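Long-range contacts in succinoglycan biosynthesis protein (Bacillus cereus ATCC 14579, PDB 3B55), which binds calcium and, as a member of the erythromycin esterase family, may be a hydrolase, although its substrate is not established: residues L68-V78 with I97-F107; D367-F375 with W397-F405. The protein carries 1 engineered substitution. One frame throughout, in Å; residues are numbered along the deposited sequence.

Contact 1. Residues L68-V78 with I97-F107; sequences LKNMVGSASIV and IVKYLVSEKGF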
loop_
_atom_site.group_PDB
_atom_site.type_symbol
_atom_site.label_atom_id
_atom_site.label_comp_id
_atom_site.label_asym_id
_atom_site.label_seq_id
_atom_site.Cartn_x
_atom_site.Cartn_y
_atom_site.Cartn_z
ATOM N N LEU A 68 10.893 17.814 -3.812
ATOM C CA LEU A 68 10.844 16.361 -3.724
ATOM C C LEU A 68 11.762 15.697 -4.755
ATOM O O LEU A 68 12.262 14.593 -4.533
ATOM C CB LEU A 68 9.400 15.897 -3.918
ATOM C CG LEU A 68 8.915 14.610 -3.261
ATOM C CD1 LEU A 68 9.297 14.573 -1.779
ATOM C CD2 LEU A 68 7.407 14.541 -3.423
ATOM N N LYS A 69 11.999 16.378 -5.872
ATOM C CA LYS A 69 12.854 15.823 -6.920
ATOM C C LYS A 69 14.141 15.243 -6.339
ATOM O O LYS A 69 14.412 14.045 -6.476
ATOM C CB LYS A 69 13.189 16.900 -7.961
ATOM C CG LYS A 69 13.938 16.380 -9.185
ATOM C CD LYS A 69 14.325 17.526 -10.120
ATOM C CE LYS A 69 14.956 17.017 -11.410
ATOM N NZ LYS A 69 16.443 17.115 -11.408
ATOM N N ASN A 70 14.924 16.089 -5.674
ATOM C CA ASN A 70 16.179 15.640 -5.096
ATOM C C ASN A 70 16.052 14.804 -3.824
ATOM O O ASN A 70 16.979 14.086 -3.469
ATOM C CB ASN A 70 17.105 16.828 -4.840
ATOM C CG ASN A 70 17.606 17.455 -6.123
ATOM O OD1 ASN A 70 17.844 16.761 -7.112
ATOM N ND2 ASN A 70 17.782 18.772 -6.111
HETATM N N MSE A 71 14.925 14.888 -3.129
HETATM C CA MSE A 71 14.763 14.087 -1.923
HETATM C C MSE A 71 14.630 12.623 -2.324
HETATM O O MSE A 71 15.265 11.743 -1.739
HETATM C CB MSE A 71 13.520 14.510 -1.154
HETATM C CG MSE A 71 13.734 15.715 -0.282
HETATM SE SE MSE A 71 12.094 16.170 0.602
HETATM C CE MSE A 71 12.381 18.082 0.802
ATOM N N VAL A 72 13.795 12.377 -3.328
ATOM C CA VAL A 72 13.564 11.029 -3.835
ATOM C C VAL A 72 14.796 10.541 -4.589
ATOM O O VAL A 72 15.163 9.370 -4.497
ATOM C CB VAL A 72 12.341 11.001 -4.765
ATOM C CG1 VAL A 72 12.173 9.623 -5.374
ATOM C CG2 VAL A 72 11.110 11.393 -3.976
ATOM N N GLY A 73 15.424 11.436 -5.347
ATOM C CA GLY A 73 16.621 11.076 -6.094
ATOM C C GLY A 73 16.408 10.024 -7.162
ATOM O O GLY A 73 15.491 10.132 -7.980
ATOM N N SER A 74 17.261 9.003 -7.156
ATOM C CA SER A 74 17.177 7.929 -8.137
ATOM C C SER A 74 16.515 6.654 -7.590
ATOM O O SER A 74 16.680 5.575 -8.150
ATOM C CB SER A 74 18.577 7.598 -8.670
ATOM O OG SER A 74 19.445 7.239 -7.607
ATOM N N ALA A 75 15.770 6.782 -6.498
ATOM C CA ALA A 75 15.085 5.632 -5.906
ATOM C C ALA A 75 14.198 4.954 -6.945
ATOM O O ALA A 75 13.568 5.622 -7.768
ATOM C CB ALA A 75 14.237 6.071 -4.723
ATOM N N SER A 76 14.142 3.627 -6.889
ATOM C CA SER A 76 13.345 2.831 -7.825
ATOM C C SER A 76 11.930 2.585 -7.318
ATOM O O SER A 76 11.014 2.295 -8.091
ATOM C CB SER A 76 13.999 1.466 -8.034
ATOM O OG SER A 76 15.377 1.623 -8.286
ATOM N N ILE A 77 11.757 2.686 -6.010
ATOM C CA ILE A 77 10.466 2.418 -5.413
ATOM C C ILE A 77 10.285 3.307 -4.198
ATOM O O ILE A 77 11.136 3.359 -3.311
ATOM C CB ILE A 77 10.376 0.914 -5.073
ATOM C CG1 ILE A 77 9.126 0.612 -4.251
ATOM C CG2 ILE A 77 11.657 0.466 -4.380
ATOM C CD1 ILE A 77 8.876 -0.880 -4.098
ATOM N N VAL A 78 9.173 4.034 -4.195
ATOM C CA VAL A 78 8.844 4.980 -3.139
ATOM C C VAL A 78 7.569 4.607 -2.397
ATOM O O VAL A 78 6.496 4.510 -2.998
ATOM C CB VAL A 78 8.674 6.406 -3.737
ATOM C CG1 VAL A 78 8.129 7.373 -2.688
ATOM C CG2 VAL A 78 10.007 6.894 -4.280
ATOM N N ILE A 97 1.126 13.921 -4.924
ATOM C CA ILE A 97 2.480 13.385 -4.956
ATOM C C ILE A 97 2.648 12.373 -6.084
ATOM O O ILE A 97 3.645 12.403 -6.811
ATOM C CB ILE A 97 2.840 12.725 -3.604
ATOM C CG1 ILE A 97 2.742 13.776 -2.491
ATOM C CG2 ILE A 97 4.234 12.127 -3.666
ATOM C CD1 ILE A 97 2.923 13.231 -1.104
ATOM N N VAL A 98 1.682 11.473 -6.222
ATOM C CA VAL A 98 1.737 10.493 -7.297
ATOM C C VAL A 98 1.876 11.267 -8.601
ATOM O O VAL A 98 2.729 10.955 -9.429
ATOM C CB VAL A 98 0.451 9.641 -7.348
ATOM C CG1 VAL A 98 0.488 8.708 -8.547
ATOM C CG2 VAL A 98 0.317 8.841 -6.061
ATOM N N LYS A 99 1.027 12.281 -8.761
ATOM C CA LYS A 99 1.030 13.139 -9.942
ATOM C C LYS A 99 2.428 13.675 -10.216
ATOM O O LYS A 99 2.907 13.642 -11.344
ATOM C CB LYS A 99 0.106 14.333 -9.733
ATOM C CG LYS A 99 -1.295 14.189 -10.282
ATOM C CD LYS A 99 -1.962 15.552 -10.267
ATOM C CE LYS A 99 -3.220 15.577 -11.100
ATOM N NZ LYS A 99 -3.776 16.953 -11.169
ATOM N N TYR A 100 3.066 14.194 -9.171
ATOM C CA TYR A 100 4.411 14.739 -9.290
ATOM C C TYR A 100 5.433 13.663 -9.669
ATOM O O TYR A 100 6.232 13.851 -10.587
ATOM C CB TYR A 100 4.840 15.380 -7.975
ATOM C CG TYR A 100 6.244 15.914 -8.035
ATOM C CD1 TYR A 100 6.519 17.115 -8.690
ATOM C CD2 TYR A 100 7.317 15.178 -7.523
ATOM C CE1 TYR A 100 7.822 17.569 -8.842
ATOM C CE2 TYR A 100 8.625 15.623 -7.673
ATOM C CZ TYR A 100 8.869 16.815 -8.336
ATOM O OH TYR A 100 10.161 17.248 -8.521
ATOM N N LEU A 101 5.414 12.547 -8.942
ATOM C CA LEU A 101 6.333 11.451 -9.198
ATOM C C LEU A 101 6.147 10.863 -10.599
ATOM O O LEU A 101 7.115 10.481 -11.246
ATOM C CB LEU A 101 6.163 10.362 -8.124
ATOM C CG LEU A 101 6.642 10.743 -6.710
ATOM C CD1 LEU A 101 6.411 9.596 -5.741
ATOM C CD2 LEU A 101 8.114 11.087 -6.738
ATOM N N VAL A 102 4.908 10.795 -11.074
ATOM C CA VAL A 102 4.653 10.255 -12.410
ATOM C C VAL A 102 5.142 11.177 -13.535
ATOM O O VAL A 102 5.827 10.731 -14.456
ATOM C CB VAL A 102 3.147 9.986 -12.636
ATOM C CG1 VAL A 102 2.877 9.743 -14.118
ATOM C CG2 VAL A 102 2.695 8.775 -11.814
ATOM N N SER A 103 4.802 12.461 -13.463
ATOM C CA SER A 103 5.200 13.385 -14.521
ATOM C C SER A 103 6.575 14.046 -14.390
ATOM O O SER A 103 7.055 14.647 -15.347
ATOM C CB SER A 103 4.119 14.458 -14.708
ATOM O OG SER A 103 3.711 15.016 -13.474
ATOM N N GLU A 104 7.216 13.936 -13.229
ATOM C CA GLU A 104 8.532 14.540 -13.051
ATOM C C GLU A 104 9.648 13.553 -12.729
ATOM O O GLU A 104 10.820 13.836 -12.981
ATOM C CB GLU A 104 8.495 15.604 -11.954
ATOM C CG GLU A 104 7.648 16.819 -12.281
ATOM C CD GLU A 104 8.101 17.520 -13.545
ATOM O OE1 GLU A 104 9.294 17.883 -13.630
ATOM O OE2 GLU A 104 7.265 17.710 -14.453
ATOM N N LYS A 105 9.305 12.394 -12.179
ATOM C CA LYS A 105 10.349 11.441 -11.832
ATOM C C LYS A 105 10.280 10.066 -12.477
ATOM O O LYS A 105 10.900 9.129 -11.987
ATOM C CB LYS A 105 10.431 11.298 -10.309
ATOM C CG LYS A 105 10.741 12.613 -9.586
ATOM C CD LYS A 105 12.030 12.565 -8.754
ATOM C CE LYS A 105 13.247 12.247 -9.601
ATOM N NZ LYS A 105 14.527 12.496 -8.876
ATOM N N GLY A 106 9.521 9.945 -13.562
ATOM C CA GLY A 106 9.423 8.681 -14.279
ATOM C C GLY A 106 8.743 7.470 -13.651
ATOM O O GLY A 106 8.942 6.345 -14.122
ATOM N N PHE A 107 7.932 7.659 -12.614
ATOM C CA PHE A 107 7.267 6.505 -12.017
ATOM C C PHE A 107 6.106 6.060 -12.895
ATOM O O PHE A 107 5.274 6.867 -13.312
ATOM C CB PHE A 107 6.814 6.816 -10.586
ATOM C CG PHE A 107 7.950 6.845 -9.605
ATOM C CD1 PHE A 107 8.770 7.960 -9.504
ATOM C CD2 PHE A 107 8.251 5.725 -8.845
ATOM C CE1 PHE A 107 9.881 7.960 -8.661
ATOM C CE2 PHE A 107 9.361 5.712 -8.000
ATOM C CZ PHE A 107 10.178 6.835 -7.909
#
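At the start of a beta-alpha-beta crossover, K105, the residue after helix 88-104, donates from NZ to two carbonyls at the C-terminal end of helix 68-72. K105 NZ lies 2.9 Å from K69 O and 2.7 Å from G73 O. Bends at chi2 (-121°) and chi3 carry the amine across the helix end and lay CD and CE against the same carbonyls. The ammonium meets K69 O from above the carbonyl plane, 39° out of it, while the helix's own bond from G73 N arrives from the other face, so two donors share this oxygen.

Beside these bonds, the helical segments 68-72 and 97-104 cross at -77°, and apolar side chains from them and from the flanking strand and loop fill the interface. The ring of Y100 slides past L68, with CE2 3.8 Å from L68 CB, and its OH sits tightly, 3.1 Å from K69 CB. L101 forks between two valines: CD2 meets V72 CG2, and CD1 lies 4.1 Å from V78 CG1. The F107 ring packs against the type II' turn V72-A75 and the start of strand 77-82, its CZ 3.6 Å from V78 CG2 and also 3.6 Å from A75 O, with I77 CA at its edge. Strand 77-82, helix 88-104 and strand 109-112 form the crossover, which skips strand 301-306, whose I302 touches both L101 and F107.

Chemically, one charged group gathers two carbonyls, one within the last helical turn and one just past it, probably helped by the negative end of the helix dipole. K69 directs its own amine away, 5.6 Å from that of K105 (NZ to NZ), which should moderate the repulsion. The lysine bonds thus lie beside a largely apolar interface that joins the loop leading into strand 77-82 to the crossover helix.

Contact 2. Residues D367-F375 with W397-F405; sequences DPNSYNYIF and WLNEQHPIF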
loop_
_atom_site.group_PDB
_atom_site.type_symbol
_atom_site.label_atom_id
_atom_site.label_comp_id
_atom_site.label_asym_id
_atom_site.label_seq_id
_atom_site.Cartn_x
_atom_site.Cartn_y
_atom_site.Cartn_z
ATOM N N ASP A 367 -0.959 14.947 23.983
ATOM C CA ASP A 367 0.374 14.667 24.497
ATOM C C ASP A 367 1.481 15.482 23.842
ATOM O O ASP A 367 1.749 15.338 22.652
ATOM C CB ASP A 367 0.679 13.178 24.342
ATOM C CG ASP A 367 1.998 12.786 24.975
ATOM O OD1 ASP A 367 2.666 13.669 25.561
ATOM O OD2 ASP A 367 2.365 11.593 24.893
ATOM N N PRO A 368 2.144 16.357 24.623
ATOM C CA PRO A 368 3.230 17.191 24.103
ATOM C C PRO A 368 4.519 16.442 23.748
ATOM O O PRO A 368 5.478 17.054 23.279
ATOM C CB PRO A 368 3.440 18.220 25.216
ATOM C CG PRO A 368 2.993 17.499 26.438
ATOM C CD PRO A 368 1.740 16.826 25.960
ATOM N N ASN A 369 4.553 15.132 23.978
ATOM C CA ASN A 369 5.740 14.343 23.650
ATOM C C ASN A 369 5.532 13.557 22.368
ATOM O O ASN A 369 6.448 12.894 21.884
ATOM C CB ASN A 369 6.078 13.352 24.760
ATOM C CG ASN A 369 6.353 14.024 26.073
ATOM O OD1 ASN A 369 7.155 14.955 26.152
ATOM N ND2 ASN A 369 5.693 13.553 27.124
ATOM N N SER A 370 4.325 13.620 21.819
ATOM C CA SER A 370 4.045 12.889 20.597
ATOM C C SER A 370 4.478 13.679 19.368
ATOM O O SER A 370 4.525 14.914 19.389
ATOM C CB SER A 370 2.554 12.553 20.507
ATOM O OG SER A 370 1.755 13.692 20.242
ATOM N N TYR A 371 4.819 12.953 18.310
ATOM C CA TYR A 371 5.220 13.555 17.051
ATOM C C TYR A 371 4.098 14.421 16.490
ATOM O O TYR A 371 4.358 15.441 15.848
ATOM C CB TYR A 371 5.567 12.461 16.045
ATOM C CG TYR A 371 6.852 11.731 16.360
ATOM C CD1 TYR A 371 8.085 12.366 16.220
ATOM C CD2 TYR A 371 6.841 10.394 16.759
ATOM C CE1 TYR A 371 9.270 11.689 16.453
ATOM C CE2 TYR A 371 8.017 9.713 17.004
ATOM C CZ TYR A 371 9.231 10.361 16.843
ATOM O OH TYR A 371 10.406 9.668 17.030
ATOM N N ASN A 372 2.856 14.009 16.733
ATOM C CA ASN A 372 1.676 14.736 16.257
ATOM C C ASN A 372 1.620 16.154 16.832
ATOM O O ASN A 372 1.497 17.139 16.095
ATOM C CB ASN A 372 0.412 13.969 16.652
ATOM C CG ASN A 372 0.313 12.624 15.961
ATOM O OD1 ASN A 372 -0.172 12.529 14.835
ATOM N ND2 ASN A 372 0.793 11.578 16.625
ATOM N N TYR A 373 1.711 16.249 18.151
ATOM C CA TYR A 373 1.674 17.542 18.825
ATOM C C TYR A 373 2.837 18.417 18.366
ATOM O O TYR A 373 2.652 19.576 17.998
ATOM C CB TYR A 373 1.787 17.354 20.338
ATOM C CG TYR A 373 1.717 18.651 21.113
ATOM C CD1 TYR A 373 0.487 19.195 21.479
ATOM C CD2 TYR A 373 2.879 19.356 21.451
ATOM C CE1 TYR A 373 0.405 20.403 22.155
ATOM C CE2 TYR A 373 2.809 20.574 22.135
ATOM C CZ TYR A 373 1.561 21.089 22.480
ATOM O OH TYR A 373 1.455 22.295 23.130
ATOM N N ILE A 374 4.038 17.850 18.414
ATOM C CA ILE A 374 5.240 18.566 18.038
ATOM C C ILE A 374 5.209 19.082 16.598
ATOM O O ILE A 374 5.438 20.272 16.370
ATOM C CB ILE A 374 6.467 17.687 18.326
ATOM C CG1 ILE A 374 6.579 17.511 19.850
ATOM C CG2 ILE A 374 7.727 18.319 17.752
ATOM C CD1 ILE A 374 7.639 16.529 20.315
ATOM N N PHE A 375 4.928 18.211 15.631
ATOM C CA PHE A 375 4.838 18.655 14.240
ATOM C C PHE A 375 3.602 19.551 14.102
ATOM O O PHE A 375 3.532 20.409 13.223
ATOM C CB PHE A 375 4.713 17.455 13.292
ATOM C CG PHE A 375 6.037 16.880 12.860
ATOM C CD1 PHE A 375 6.654 17.321 11.697
ATOM C CD2 PHE A 375 6.680 15.918 13.636
ATOM C CE1 PHE A 375 7.894 16.816 11.311
ATOM C CE2 PHE A 375 7.912 15.408 13.263
ATOM C CZ PHE A 375 8.523 15.859 12.096
ATOM N N TRP A 397 16.265 13.359 18.662
ATOM C CA TRP A 397 14.863 13.182 19.023
ATOM C C TRP A 397 14.133 12.316 17.987
ATOM O O TRP A 397 13.283 11.503 18.343
ATOM C CB TRP A 397 14.216 14.563 19.135
ATOM C CG TRP A 397 12.726 14.573 19.149
ATOM C CD1 TRP A 397 11.907 14.270 20.199
ATOM C CD2 TRP A 397 11.874 14.942 18.064
ATOM N NE1 TRP A 397 10.595 14.430 19.835
ATOM C CE2 TRP A 397 10.544 14.836 18.524
ATOM C CE3 TRP A 397 12.102 15.336 16.739
ATOM C CZ2 TRP A 397 9.445 15.131 17.713
ATOM C CZ3 TRP A 397 11.011 15.628 15.928
ATOM C CH2 TRP A 397 9.696 15.516 16.418
ATOM N N LEU A 398 14.475 12.488 16.710
ATOM C CA LEU A 398 13.854 11.714 15.643
ATOM C C LEU A 398 14.270 10.243 15.685
ATOM O O LEU A 398 13.599 9.381 15.106
ATOM C CB LEU A 398 14.211 12.292 14.269
ATOM C CG LEU A 398 13.468 13.538 13.785
ATOM C CD1 LEU A 398 14.039 13.988 12.450
ATOM C CD2 LEU A 398 11.983 13.230 13.647
ATOM N N ASN A 399 15.377 9.949 16.360
ATOM C CA ASN A 399 15.847 8.570 16.450
ATOM C C ASN A 399 15.482 7.883 17.753
ATOM O O ASN A 399 15.978 6.803 18.059
ATOM C CB ASN A 399 17.360 8.500 16.224
ATOM C CG ASN A 399 17.719 8.395 14.754
ATOM O OD1 ASN A 399 17.588 9.361 13.994
ATOM N ND2 ASN A 399 18.162 7.208 14.341
ATOM N N GLU A 400 14.609 8.518 18.518
ATOM C CA GLU A 400 14.154 7.957 19.775
ATOM C C GLU A 400 12.691 7.574 19.618
ATOM O O GLU A 400 11.993 8.115 18.761
ATOM C CB GLU A 400 14.303 8.983 20.893
ATOM C CG GLU A 400 15.730 9.212 21.341
ATOM C CD GLU A 400 15.852 10.414 22.248
ATOM O OE1 GLU A 400 14.802 10.989 22.609
ATOM O OE2 GLU A 400 16.993 10.780 22.604
ATOM N N GLN A 401 12.234 6.634 20.437
ATOM C CA GLN A 401 10.847 6.189 20.391
ATOM C C GLN A 401 9.909 7.186 21.069
ATOM O O GLN A 401 10.100 7.532 22.229
ATOM C CB GLN A 401 10.715 4.830 21.072
ATOM C CG GLN A 401 11.270 3.668 20.269
ATOM C CD GLN A 401 10.200 2.649 19.938
ATOM O OE1 GLN A 401 9.808 2.494 18.781
ATOM N NE2 GLN A 401 9.712 1.954 20.959
ATOM N N HIS A 402 8.895 7.635 20.333
ATOM C CA HIS A 402 7.911 8.581 20.850
ATOM C C HIS A 402 6.534 8.177 20.329
ATOM O O HIS A 402 6.418 7.528 19.298
ATOM C CB HIS A 402 8.254 10.009 20.411
ATOM C CG HIS A 402 9.542 10.520 20.977
ATOM N ND1 HIS A 402 9.701 10.814 22.314
ATOM C CD2 HIS A 402 10.745 10.748 20.395
ATOM C CE1 HIS A 402 10.946 11.197 22.533
ATOM N NE2 HIS A 402 11.600 11.164 21.384
ATOM N N PRO A 403 5.469 8.546 21.049
ATOM C CA PRO A 403 4.101 8.208 20.651
ATOM C C PRO A 403 3.650 8.884 19.362
ATOM O O PRO A 403 4.019 10.029 19.074
ATOM C CB PRO A 403 3.272 8.670 21.843
ATOM C CG PRO A 403 4.248 8.596 22.998
ATOM C CD PRO A 403 5.482 9.178 22.379
ATOM N N ILE A 404 2.847 8.169 18.590
ATOM C CA ILE A 404 2.316 8.703 17.349
ATOM C C ILE A 404 0.983 8.053 17.067
ATOM O O ILE A 404 0.779 6.877 17.364
ATOM C CB ILE A 404 3.241 8.436 16.145
ATOM C CG1 ILE A 404 2.689 9.164 14.907
ATOM C CG2 ILE A 404 3.330 6.929 15.880
ATOM C CD1 ILE A 404 3.662 9.271 13.734
ATOM N N PHE A 405 0.077 8.837 16.498
ATOM C CA PHE A 405 -1.251 8.371 16.130
ATOM C C PHE A 405 -1.094 7.077 15.307
ATOM O O PHE A 405 -0.331 7.034 14.350
ATOM C CB PHE A 405 -1.925 9.487 15.323
ATOM C CG PHE A 405 -3.180 9.071 14.624
ATOM C CD1 PHE A 405 -4.330 8.753 15.341
ATOM C CD2 PHE A 405 -3.220 9.030 13.234
ATOM C CE1 PHE A 405 -5.502 8.405 14.680
ATOM C CE2 PHE A 405 -4.387 8.682 12.563
ATOM C CZ PHE A 405 -5.529 8.373 13.288
HETATM O O HOH W 1 8.946 14.096 22.110
#
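Y371 and P403 supply the backbone bond between the two segments: Y371 N donates to P403 O over 3.1 Å, with the donor almost collinear with the carbonyl (177°). At the same helix start, S370 is the N-cap, its OG accepting a weak bond from Y373 N, and an Asx turn through D367 OD1 shapes the approach. A water joins the segments too, donating to N369 O and accepting from W397 NE1 at 2.8 Å each.

Aromatic contacts form a cluster of Y371, W397 and H402. The imidazole turns an edge toward the phenol's face in an offset edge-to-face pair, planes at 84° and centroids 5.5 Å apart. Y371 CE1 lies over one face of the indole, 3.7 Å above its plane. The indole reaches back to helix 371-376 because the W397 side chain extends opposite its own amide nitrogen (chi1 165°); there I374 CD1 touches CZ2 at 3.5 Å and F375 CE2 meets the ring edge at CH2.

Around this core, Y371 OH hydrogen-bonds to L423 N and I421 O, helix 39-49 packs on I374, F375 and W397, and strand 402-405 pairs antiparallel with strand 418-421.

Contact 1 closes before contact 2 opens along the chain, and their centres lie 27 Å apart, with nearest atoms about 11 Å from each other and no touch. Contact 1 belongs to the eight-stranded mixed sheet through strand 77-82. Contact 2 joins helix 371-376 to the two-stranded sheet of 402-405 and 418-421, yet the chain between its segments supplies strand 382-386 to the large one, three places from 77-82. Just after that strand, R388 hydrogen-bonds to M71 O of contact 1. F405 of contact 2 comes within about 9 Å of the side chain of H85, a calcium ligand. Contact 1 is thus packing away from the metal site, whereas contact 2 has one residue, F405, in its neighbourhood without supplying a ligand.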